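Local atomic coordinates of SufC protein (Thermus thermophilus, PDB entry 2D2E), a protein that binds and hydrolyses ATP as a cytoplasmic ABC-type ATPase, probably in iron-sulphur cluster assembly. Residues 2-7 / 60-65; 33-38 / 198-203; 156-161 / 187-192; 211-216 / 223-228. All coordinates share one frame; numbering follows the deposited sequence.

Contact 1 (2-7 / 60-65)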
# COMPACT_ATOMS: atom_id res chain seq x y z
N SER A 2 -15.62 -6.60 -5.78
CA SER A 2 -15.37 -5.50 -6.75
C SER A 2 -14.77 -4.26 -6.09
O SER A 2 -14.56 -3.25 -6.76
CB SER A 2 -16.68 -5.12 -7.42
OG SER A 2 -17.64 -4.74 -6.44
N GLN A 3 -14.53 -4.31 -4.78
CA GLN A 3 -13.94 -3.14 -4.12
C GLN A 3 -13.38 -3.51 -2.75
O GLN A 3 -13.72 -4.54 -2.18
CB GLN A 3 -15.01 -2.04 -3.94
CG GLN A 3 -16.17 -2.46 -3.03
CD GLN A 3 -17.34 -1.48 -3.04
OE1 GLN A 3 -18.10 -1.39 -2.07
NE2 GLN A 3 -17.50 -0.74 -4.13
N LEU A 4 -12.49 -2.63 -2.27
CA LEU A 4 -11.91 -2.73 -0.96
C LEU A 4 -12.65 -1.66 -0.15
O LEU A 4 -12.61 -0.48 -0.53
CB LEU A 4 -10.42 -2.47 -0.91
CG LEU A 4 -9.77 -2.44 0.47
CD1 LEU A 4 -9.92 -3.79 1.15
CD2 LEU A 4 -8.31 -2.05 0.37
N GLU A 5 -13.34 -2.02 0.91
CA GLU A 5 -14.12 -1.02 1.63
C GLU A 5 -13.86 -1.02 3.12
O GLU A 5 -13.86 -2.06 3.76
CB GLU A 5 -15.63 -1.23 1.37
CG GLU A 5 -16.51 -0.48 2.35
CD GLU A 5 -18.01 -0.53 2.03
OE1 GLU A 5 -18.49 -1.59 1.57
OE2 GLU A 5 -18.70 0.49 2.24
N ILE A 6 -13.63 0.14 3.69
CA ILE A 6 -13.50 0.37 5.10
C ILE A 6 -14.85 0.94 5.45
O ILE A 6 -15.24 1.98 4.90
CB ILE A 6 -12.36 1.32 5.46
CG1 ILE A 6 -11.02 0.73 5.00
CG2 ILE A 6 -12.31 1.59 6.95
CD1 ILE A 6 -10.59 1.18 3.62
N ARG A 7 -15.58 0.29 6.36
CA ARG A 7 -16.93 0.73 6.72
C ARG A 7 -17.13 1.01 8.21
O ARG A 7 -17.00 0.12 9.05
CB ARG A 7 -17.93 -0.33 6.27
CG ARG A 7 -19.37 -0.02 6.67
CD ARG A 7 -19.96 1.01 5.72
NE ARG A 7 -21.39 1.22 5.97
CZ ARG A 7 -21.88 2.29 6.59
NH1 ARG A 7 -21.07 3.25 7.03
NH2 ARG A 7 -23.20 2.40 6.77
N GLY A 60 -17.11 -1.42 13.17
CA GLY A 60 -16.77 -1.39 11.76
C GLY A 60 -16.32 -2.68 11.11
O GLY A 60 -16.19 -3.72 11.76
N GLU A 61 -16.08 -2.60 9.81
CA GLU A 61 -15.63 -3.74 9.02
C GLU A 61 -14.68 -3.29 7.93
O GLU A 61 -14.63 -2.11 7.59
CB GLU A 61 -16.81 -4.40 8.32
CG GLU A 61 -17.83 -5.07 9.19
CD GLU A 61 -18.90 -5.73 8.35
OE1 GLU A 61 -19.59 -5.00 7.61
OE2 GLU A 61 -19.03 -6.96 8.41
N ILE A 62 -13.92 -4.24 7.41
CA ILE A 62 -13.03 -4.00 6.28
C ILE A 62 -13.38 -5.16 5.33
O ILE A 62 -13.11 -6.33 5.64
CB ILE A 62 -11.54 -4.07 6.65
CG1 ILE A 62 -11.19 -2.93 7.62
CG2 ILE A 62 -10.70 -3.94 5.40
CD1 ILE A 62 -9.69 -2.80 7.90
N LEU A 63 -14.01 -4.83 4.21
CA LEU A 63 -14.45 -5.85 3.25
C LEU A 63 -13.57 -5.88 2.03
O LEU A 63 -13.36 -4.85 1.40
CB LEU A 63 -15.88 -5.55 2.78
CG LEU A 63 -16.90 -5.20 3.87
CD1 LEU A 63 -18.20 -4.71 3.25
CD2 LEU A 63 -17.14 -6.42 4.72
N LEU A 64 -13.07 -7.06 1.68
CA LEU A 64 -12.25 -7.21 0.49
C LEU A 64 -13.10 -8.09 -0.43
O LEU A 64 -13.29 -9.28 -0.17
CB LEU A 64 -10.92 -7.88 0.83
CG LEU A 64 -9.87 -7.78 -0.28
CD1 LEU A 64 -8.48 -8.00 0.29
CD2 LEU A 64 -10.18 -8.80 -1.38
N ASP A 65 -13.64 -7.48 -1.48
CA ASP A 65 -14.52 -8.17 -2.42
C ASP A 65 -15.65 -8.91 -1.70
O ASP A 65 -15.94 -10.08 -1.96
CB ASP A 65 -13.73 -9.13 -3.33
CG ASP A 65 -12.80 -8.38 -4.29
OD1 ASP A 65 -13.05 -7.18 -4.56
OD2 ASP A 65 -11.84 -9.00 -4.79

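Contact 2 (33-38 / 198-203)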
# COMPACT_ATOMS: atom_id res chain seq x y z
N ALA A 33 -5.88 8.00 -3.39
CA ALA A 33 -4.93 8.59 -2.45
C ALA A 33 -5.65 8.87 -1.12
O ALA A 33 -6.84 9.23 -1.11
CB ALA A 33 -4.38 9.93 -3.04
N LEU A 34 -4.93 8.71 0.00
CA LEU A 34 -5.45 9.03 1.33
C LEU A 34 -4.42 10.00 1.91
O LEU A 34 -3.28 9.62 2.19
CB LEU A 34 -5.56 7.81 2.25
CG LEU A 34 -5.99 8.15 3.69
CD1 LEU A 34 -7.32 8.92 3.74
CD2 LEU A 34 -6.07 6.86 4.48
N MET A 35 -4.84 11.25 2.07
CA MET A 35 -3.98 12.31 2.58
C MET A 35 -4.47 12.78 3.93
O MET A 35 -5.55 12.40 4.39
CB MET A 35 -3.99 13.50 1.60
CG MET A 35 -3.47 13.15 0.22
SD MET A 35 -3.39 14.61 -0.83
CE MET A 35 -2.08 15.51 -0.03
N GLY A 36 -3.66 13.61 4.58
CA GLY A 36 -4.09 14.14 5.86
C GLY A 36 -2.92 14.62 6.68
O GLY A 36 -1.76 14.36 6.33
N PRO A 37 -3.18 15.36 7.76
CA PRO A 37 -2.12 15.84 8.63
C PRO A 37 -1.55 14.57 9.27
O PRO A 37 -2.26 13.57 9.40
CB PRO A 37 -2.87 16.69 9.65
CG PRO A 37 -4.11 17.14 8.91
CD PRO A 37 -4.50 15.90 8.15
N ASN A 38 -0.28 14.58 9.66
CA ASN A 38 0.27 13.38 10.30
C ASN A 38 -0.36 13.18 11.69
O ASN A 38 -0.61 14.15 12.41
CB ASN A 38 1.79 13.46 10.39
CG ASN A 38 2.44 13.45 9.02
OD1 ASN A 38 2.05 12.67 8.15
ND2 ASN A 38 3.43 14.31 8.83
N VAL A 198 -2.89 4.87 -1.93
CA VAL A 198 -1.57 5.43 -1.64
C VAL A 198 -1.80 6.44 -0.51
O VAL A 198 -2.58 7.41 -0.67
CB VAL A 198 -1.01 6.14 -2.89
CG1 VAL A 198 0.33 6.79 -2.60
CG2 VAL A 198 -0.87 5.13 -4.02
N ILE A 199 -1.15 6.19 0.62
CA ILE A 199 -1.28 7.06 1.80
C ILE A 199 -0.08 7.99 1.79
O ILE A 199 1.06 7.56 1.66
CB ILE A 199 -1.30 6.19 3.10
CG1 ILE A 199 -2.49 5.24 3.01
CG2 ILE A 199 -1.40 7.08 4.35
CD1 ILE A 199 -2.53 4.20 4.14
N THR A 200 -0.34 9.29 1.94
CA THR A 200 0.76 10.24 1.88
C THR A 200 0.38 11.54 2.59
O THR A 200 -0.80 11.85 2.74
CB THR A 200 1.08 10.53 0.38
OG1 THR A 200 2.21 11.39 0.26
CG2 THR A 200 -0.11 11.19 -0.29
N HIS A 201 1.39 12.27 3.06
CA HIS A 201 1.15 13.56 3.68
C HIS A 201 1.32 14.63 2.60
O HIS A 201 0.48 15.52 2.45
CB HIS A 201 2.17 13.83 4.81
CG HIS A 201 1.97 15.17 5.45
ND1 HIS A 201 2.84 16.22 5.27
CD2 HIS A 201 0.96 15.64 6.22
CE1 HIS A 201 2.37 17.29 5.90
NE2 HIS A 201 1.24 16.96 6.49
N TYR A 202 2.38 14.50 1.81
CA TYR A 202 2.66 15.44 0.72
C TYR A 202 1.96 15.02 -0.56
O TYR A 202 1.80 13.84 -0.84
CB TYR A 202 4.16 15.49 0.40
CG TYR A 202 4.98 16.09 1.50
CD1 TYR A 202 5.85 15.29 2.25
CD2 TYR A 202 4.89 17.44 1.81
CE1 TYR A 202 6.61 15.83 3.27
CE2 TYR A 202 5.65 17.99 2.85
CZ TYR A 202 6.51 17.18 3.57
OH TYR A 202 7.28 17.72 4.58
N GLN A 203 1.57 16.00 -1.36
CA GLN A 203 0.93 15.73 -2.63
C GLN A 203 1.92 15.24 -3.71
O GLN A 203 1.51 14.62 -4.68
CB GLN A 203 0.29 17.04 -3.16
CG GLN A 203 -0.42 16.92 -4.52
CD GLN A 203 0.46 17.17 -5.75
OE1 GLN A 203 1.60 17.61 -5.65
NE2 GLN A 203 -0.08 16.88 -6.91

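Contact 3 (156-161 / 187-192)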
# COMPACT_ATOMS: atom_id res chain seq x y z
N GLN A 156 8.31 -7.09 -5.23
CA GLN A 156 7.38 -8.05 -4.64
C GLN A 156 5.95 -7.71 -5.10
O GLN A 156 5.14 -8.61 -5.35
CB GLN A 156 7.40 -7.99 -3.11
CG GLN A 156 8.67 -8.52 -2.52
CD GLN A 156 8.58 -8.56 -1.01
OE1 GLN A 156 7.72 -9.24 -0.45
NE2 GLN A 156 9.46 -7.82 -0.36
N LEU A 157 5.63 -6.43 -5.18
CA LEU A 157 4.30 -6.02 -5.62
C LEU A 157 3.94 -6.62 -6.98
O LEU A 157 2.85 -7.15 -7.17
CB LEU A 157 4.20 -4.48 -5.73
CG LEU A 157 2.85 -3.91 -6.22
CD1 LEU A 157 1.76 -4.08 -5.13
CD2 LEU A 157 3.02 -2.43 -6.56
N LEU A 158 4.87 -6.52 -7.93
CA LEU A 158 4.62 -7.06 -9.27
C LEU A 158 4.63 -8.58 -9.33
O LEU A 158 3.82 -9.19 -10.04
CB LEU A 158 5.65 -6.50 -10.26
CG LEU A 158 5.28 -5.18 -10.94
CD1 LEU A 158 6.44 -4.71 -11.75
CD2 LEU A 158 4.08 -5.36 -11.84
N VAL A 159 5.54 -9.21 -8.60
CA VAL A 159 5.64 -10.67 -8.61
C VAL A 159 4.54 -11.42 -7.86
O VAL A 159 4.06 -12.47 -8.33
CB VAL A 159 7.04 -11.10 -8.09
CG1 VAL A 159 7.13 -12.61 -7.95
CG2 VAL A 159 8.13 -10.61 -9.07
N LEU A 160 4.15 -10.89 -6.71
CA LEU A 160 3.12 -11.52 -5.89
C LEU A 160 1.70 -11.33 -6.43
O LEU A 160 0.78 -12.03 -6.01
CB LEU A 160 3.19 -11.01 -4.45
CG LEU A 160 4.44 -11.44 -3.67
CD1 LEU A 160 4.40 -10.87 -2.26
CD2 LEU A 160 4.53 -12.95 -3.62
N GLU A 161 1.53 -10.38 -7.35
CA GLU A 161 0.22 -10.13 -7.95
C GLU A 161 -0.97 -9.98 -7.01
O GLU A 161 -1.96 -10.70 -7.12
CB GLU A 161 -0.10 -11.25 -8.95
CG GLU A 161 0.81 -11.34 -10.14
CD GLU A 161 0.25 -12.25 -11.21
OE1 GLU A 161 -0.00 -13.43 -10.91
OE2 GLU A 161 0.05 -11.76 -12.34
N ASN A 187 1.92 2.21 -11.24
CA ASN A 187 1.44 2.42 -12.61
C ASN A 187 1.54 1.13 -13.44
O ASN A 187 0.70 0.88 -14.31
CB ASN A 187 2.21 3.57 -13.27
CG ASN A 187 1.78 4.94 -12.73
OD1 ASN A 187 0.60 5.18 -12.48
ND2 ASN A 187 2.75 5.85 -12.56
N ALA A 188 2.54 0.31 -13.16
CA ALA A 188 2.70 -0.95 -13.89
C ALA A 188 1.60 -1.97 -13.52
O ALA A 188 1.24 -2.83 -14.33
CB ALA A 188 4.07 -1.53 -13.63
N MET A 189 1.06 -1.87 -12.31
CA MET A 189 0.00 -2.76 -11.85
C MET A 189 -1.40 -2.31 -12.24
O MET A 189 -2.34 -3.10 -12.13
CB MET A 189 0.02 -2.89 -10.31
CG MET A 189 1.21 -3.67 -9.77
SD MET A 189 1.14 -5.40 -10.28
CE MET A 189 -0.15 -6.07 -9.23
N ARG A 190 -1.54 -1.04 -12.65
CA ARG A 190 -2.87 -0.51 -13.00
C ARG A 190 -3.58 -1.41 -13.98
O ARG A 190 -3.03 -1.81 -15.00
CB ARG A 190 -2.77 0.87 -13.62
CG ARG A 190 -2.51 1.97 -12.67
CD ARG A 190 -2.76 3.27 -13.42
NE ARG A 190 -2.23 4.43 -12.72
CZ ARG A 190 -2.98 5.36 -12.14
NH1 ARG A 190 -4.31 5.28 -12.18
NH2 ARG A 190 -2.39 6.37 -11.54
N GLY A 191 -4.84 -1.70 -13.67
CA GLY A 191 -5.61 -2.60 -14.51
C GLY A 191 -6.93 -2.91 -13.83
O GLY A 191 -7.14 -2.60 -12.65
N PRO A 192 -7.83 -3.61 -14.53
CA PRO A 192 -9.14 -3.95 -13.99
C PRO A 192 -9.15 -4.89 -12.80
O PRO A 192 -10.14 -4.98 -12.08
CB PRO A 192 -9.87 -4.54 -15.21
CG PRO A 192 -8.75 -5.15 -16.00
CD PRO A 192 -7.67 -4.09 -15.92

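Contact 4 (211-216 / 223-228)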
# COMPACT_ATOMS: atom_id res chain seq x y z
N PRO A 211 -4.22 9.91 -9.14
CA PRO A 211 -5.31 9.20 -8.47
C PRO A 211 -6.69 9.45 -9.09
O PRO A 211 -6.96 10.54 -9.61
CB PRO A 211 -5.24 9.74 -7.04
CG PRO A 211 -4.84 11.19 -7.26
CD PRO A 211 -3.76 11.08 -8.36
N ASP A 212 -7.53 8.44 -9.04
CA ASP A 212 -8.90 8.55 -9.53
C ASP A 212 -9.73 9.29 -8.50
O ASP A 212 -10.72 9.95 -8.84
CB ASP A 212 -9.49 7.16 -9.76
CG ASP A 212 -8.75 6.41 -10.82
OD1 ASP A 212 -8.75 6.88 -11.99
OD2 ASP A 212 -8.16 5.37 -10.51
N LYS A 213 -9.33 9.20 -7.24
CA LYS A 213 -10.05 9.86 -6.14
C LYS A 213 -9.06 10.13 -5.01
O LYS A 213 -8.11 9.36 -4.80
CB LYS A 213 -11.19 8.96 -5.63
CG LYS A 213 -12.09 9.61 -4.56
CD LYS A 213 -13.33 8.73 -4.34
CE LYS A 213 -14.29 9.29 -3.30
NZ LYS A 213 -15.52 8.40 -3.22
N VAL A 214 -9.27 11.25 -4.32
CA VAL A 214 -8.48 11.65 -3.17
C VAL A 214 -9.38 11.74 -1.95
O VAL A 214 -10.44 12.37 -2.00
CB VAL A 214 -7.85 13.04 -3.41
CG1 VAL A 214 -7.14 13.51 -2.12
CG2 VAL A 214 -6.88 12.97 -4.58
N HIS A 215 -8.98 11.08 -0.86
CA HIS A 215 -9.71 11.12 0.43
C HIS A 215 -8.81 11.87 1.39
O HIS A 215 -7.60 11.65 1.38
CB HIS A 215 -9.90 9.70 0.98
CG HIS A 215 -10.52 8.75 0.01
ND1 HIS A 215 -11.86 8.42 0.04
CD2 HIS A 215 -9.98 8.05 -1.01
CE1 HIS A 215 -12.12 7.56 -0.93
NE2 HIS A 215 -11.00 7.31 -1.58
N VAL A 216 -9.37 12.76 2.21
CA VAL A 216 -8.54 13.48 3.18
C VAL A 216 -9.03 13.18 4.59
O VAL A 216 -10.23 13.33 4.90
CB VAL A 216 -8.58 15.00 2.98
CG1 VAL A 216 -7.53 15.65 3.91
CG2 VAL A 216 -8.28 15.35 1.54
N VAL A 223 -12.91 13.65 5.94
CA VAL A 223 -13.70 14.89 5.96
C VAL A 223 -13.93 15.50 4.59
O VAL A 223 -14.70 16.45 4.44
CB VAL A 223 -13.05 15.94 6.88
CG1 VAL A 223 -13.00 15.39 8.30
CG2 VAL A 223 -11.64 16.31 6.36
N ALA A 224 -13.26 14.95 3.58
CA ALA A 224 -13.41 15.45 2.23
C ALA A 224 -12.90 14.46 1.21
O ALA A 224 -11.97 13.70 1.50
CB ALA A 224 -12.69 16.77 2.04
N THR A 225 -13.50 14.50 0.03
CA THR A 225 -13.07 13.64 -1.08
C THR A 225 -13.20 14.46 -2.35
O THR A 225 -13.97 15.43 -2.41
CB THR A 225 -13.94 12.40 -1.25
OG1 THR A 225 -15.26 12.80 -1.64
CG2 THR A 225 -14.01 11.59 0.04
N GLY A 226 -12.42 14.08 -3.35
CA GLY A 226 -12.46 14.78 -4.63
C GLY A 226 -11.53 14.15 -5.64
O GLY A 226 -11.05 13.04 -5.43
N GLY A 227 -11.30 14.85 -6.76
CA GLY A 227 -10.38 14.33 -7.75
C GLY A 227 -8.98 14.82 -7.41
O GLY A 227 -8.74 15.36 -6.31
N PRO A 228 -8.02 14.66 -8.33
CA PRO A 228 -6.63 15.08 -8.14
C PRO A 228 -6.52 16.57 -7.78
O PRO A 228 -5.57 16.99 -7.09
CB PRO A 228 -5.98 14.79 -9.49
CG PRO A 228 -6.81 13.69 -10.06
CD PRO A 228 -8.21 14.03 -9.65
O HOH W 1 -16.98 10.25 -1.76

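Contact 1 (2-7 / 60-65)
Glu5 and Leu63 face each other as a hydrogen-bonded pair of two antiparallel strands, 3-7 and 60-64, with Glu5 N to Leu63 O at 2.9 Å and Leu63 N to Glu5 O at 2.8 Å. Arg7 and Glu61 repeat this double link. On the sheet face carrying Glu5, Leu63, Arg7 and Glu61, the first two side chains lie side by side and point the same way. The extended Glu5 chain brings OE1 alongside Leu63 CD1 at 3.6 Å.

The face of Leu4, Ile6, Ile62 and Leu64 is buried. CG of Leu4 stands anti to the backbone N (chi1 175°), and CD1 reaches over the partner strand to 3.6 Å from Leu63 O and 4.2 Å from Leu64 CB. Ile62 CG2 lies 4.3 Å from Leu4 CD1, a methyl that thus spans two residues. Asp65 finishes the ladder: its N donates to Gln3 O at 3.0 Å, and its OD1 receives Ser2 N at 2.9 Å from above the carboxylate plane.

Tyr164 OH also bonds Asp65 OD1, and Lys28 forms a salt bridge with OD2. Strand 16-27 flanks strand 3-13 on its other edge, strand 67-68 pairs with 60-64, and Tyr164 of strand 164-168 packs on Leu4 and Leu64, where this antiparallel sheet, which ABC ATPase domains carry beside their P-loop core, meets the mixed one.

Contact 2 (33-38 / 198-203)
Leu34 and Ile199 lie side by side and point the same way from neighbouring parallel strands, Leu34 CB being 4.1 Å from Ile199 CG1. Between them the backbone is tied by Leu34 N to Val198 O (2.8 Å) and Thr200 N to Leu34 O (3.0 Å). Met35 runs alongside Thr200, CG to CG2 3.9 Å. Its chain bends at the last torsion (chi3 68°), which turns CE to within 3.6 Å of His201 O. Thr200 OG1 bonds Tyr202 O at 2.7 Å, holding the turn that follows the strand.

Asn38 and His201 cross at about a right angle. Asn38 ND2 lies over one face of the imidazole, offset toward the rim, the amide and ring planes 39° apart; Pro37 CA stands in the ring plane at the edge. An alanine in place of His201 would probably open a gap beside Pro37 and leave Asn38 ND2 without the ring face beneath it.

His201 sits where ABC ATPases carry the H-loop histidine, and Gly36 to Asn38 begin the P-loop. Lys42, which binds ADP, donates to Asn38 OD1. The histidine loop thus packs on the P-loop, while Tyr239 OH, bonded to both Gly36 N and His201 O, supplies a polar tie beside an apolar strand pair.

Contact 3 (156-161 / 187-192)
Met189 packs on Leu157 between the C-terminal ends of two helices, their side chains crossing obliquely. Leu157 CD2 meets Met189 CG at 3.9 Å. The Met189 chain is bent at chi2 and chi3 (-66° and -74°), curling the thioether back so that CE lies 3.8 Å from Leu157 O and 4.3 Å from Glu161 CA. Leu158 slides past Met189 in the opposite direction; it was modelled in two conformers, so its close approach to the sulphur is doubtful. An alanine in place of Met189 would probably open a gap beside Leu157 CG and CD2 and take away the cover over Leu157 O.

As in other ABC ATPases, helix 148-160 follows the signature motif, whereas helix 176-189 follows the Walker B strand 164-168. Leu158 also packs on helix 115-129, and Met189 on Phe194.

The hydrogen bonds of the 187-192 side chains leave the 156-161 helix end aside. Arg190 NE donates to Asn187 OD1 at 2.9 Å with a nearly straight bond (166°), the oxygen lying in the guanidinium plane. A weak bond from Arg190 NH2 reaches the same oxygen. Asn187 ND2 in turn bonds Tyr208 O, and Arg190 NH2 bonds Gln210 O.

Contact 4 (211-216 / 223-228)
Strands 213-216 and 223-226 run antiparallel at 171°, their axes 4.7 Å apart, and form a beta hairpin in which Val214 and Gly226 are a hydrogen-bonded pair joined by Val214 N to Gly226 O (2.8 Å) and Gly226 N to Val214 O. Val216 N continues the ladder to Ala224 O.

Lys213 and Thr225 carry the polar part of the contact. The lysine chain is extended throughout, and its CE passes 3.7 Å from Thr225 CB. A water accepts from Lys213 NZ at 2.8 Å and is also hydrogen-bonded to Thr225 OG1 at 3.1 Å, bridging the two side chains across the strands. In Thr225 the hydroxyl sits between the backbone N and the carbonyl carbon (chi1 66°), while CG2 comes 3.8 Å from His215 ND1. His215 NE2 has its own partner in His32 ND1.

On the other face Val214 and Val216 are buried. Val214 CG2, anti to its carbonyl carbon, touches Gly227 O at 3.5 Å. Beyond the strands, Pro228 CG packs against the backbone of Pro211, 3.2 Å from its O, and the prolines thus meet where the hairpin gives way to helix 228-237.

Strand 213-218 is bonded to strand 31-35 along its other edge, and strand 221-226 is the outermost strand of the mixed sheet on this side within this chain. Helix 228-237 covers Val214 through Ala231 and Val216 through Leu230 and Leu234, and helix 239-244 adds Tyr239 and Leu242 over Val216.

From the N terminus, strand 3-13 opens contact 1, and strand 31-35 opens contact 2 before strand 60-64 closes contact 1, so the two loops cross. Contact 1 belongs to the antiparallel sheet, contact 2 to the mixed one. Contact 3 is nested within the long loop that contact 2 closes: it opens on helix 148-160 and closes at the end of helix 176-189, whence the chain enters strand 195-199. Contact 4 follows in series, a short hairpin closure after contact 2. Contacts 2 and 4 share a sheet, strand 31-35 lying between 195-199 and 213-218; Ala33 O and His215 N are 2.8 Å apart, a probable hydrogen bond.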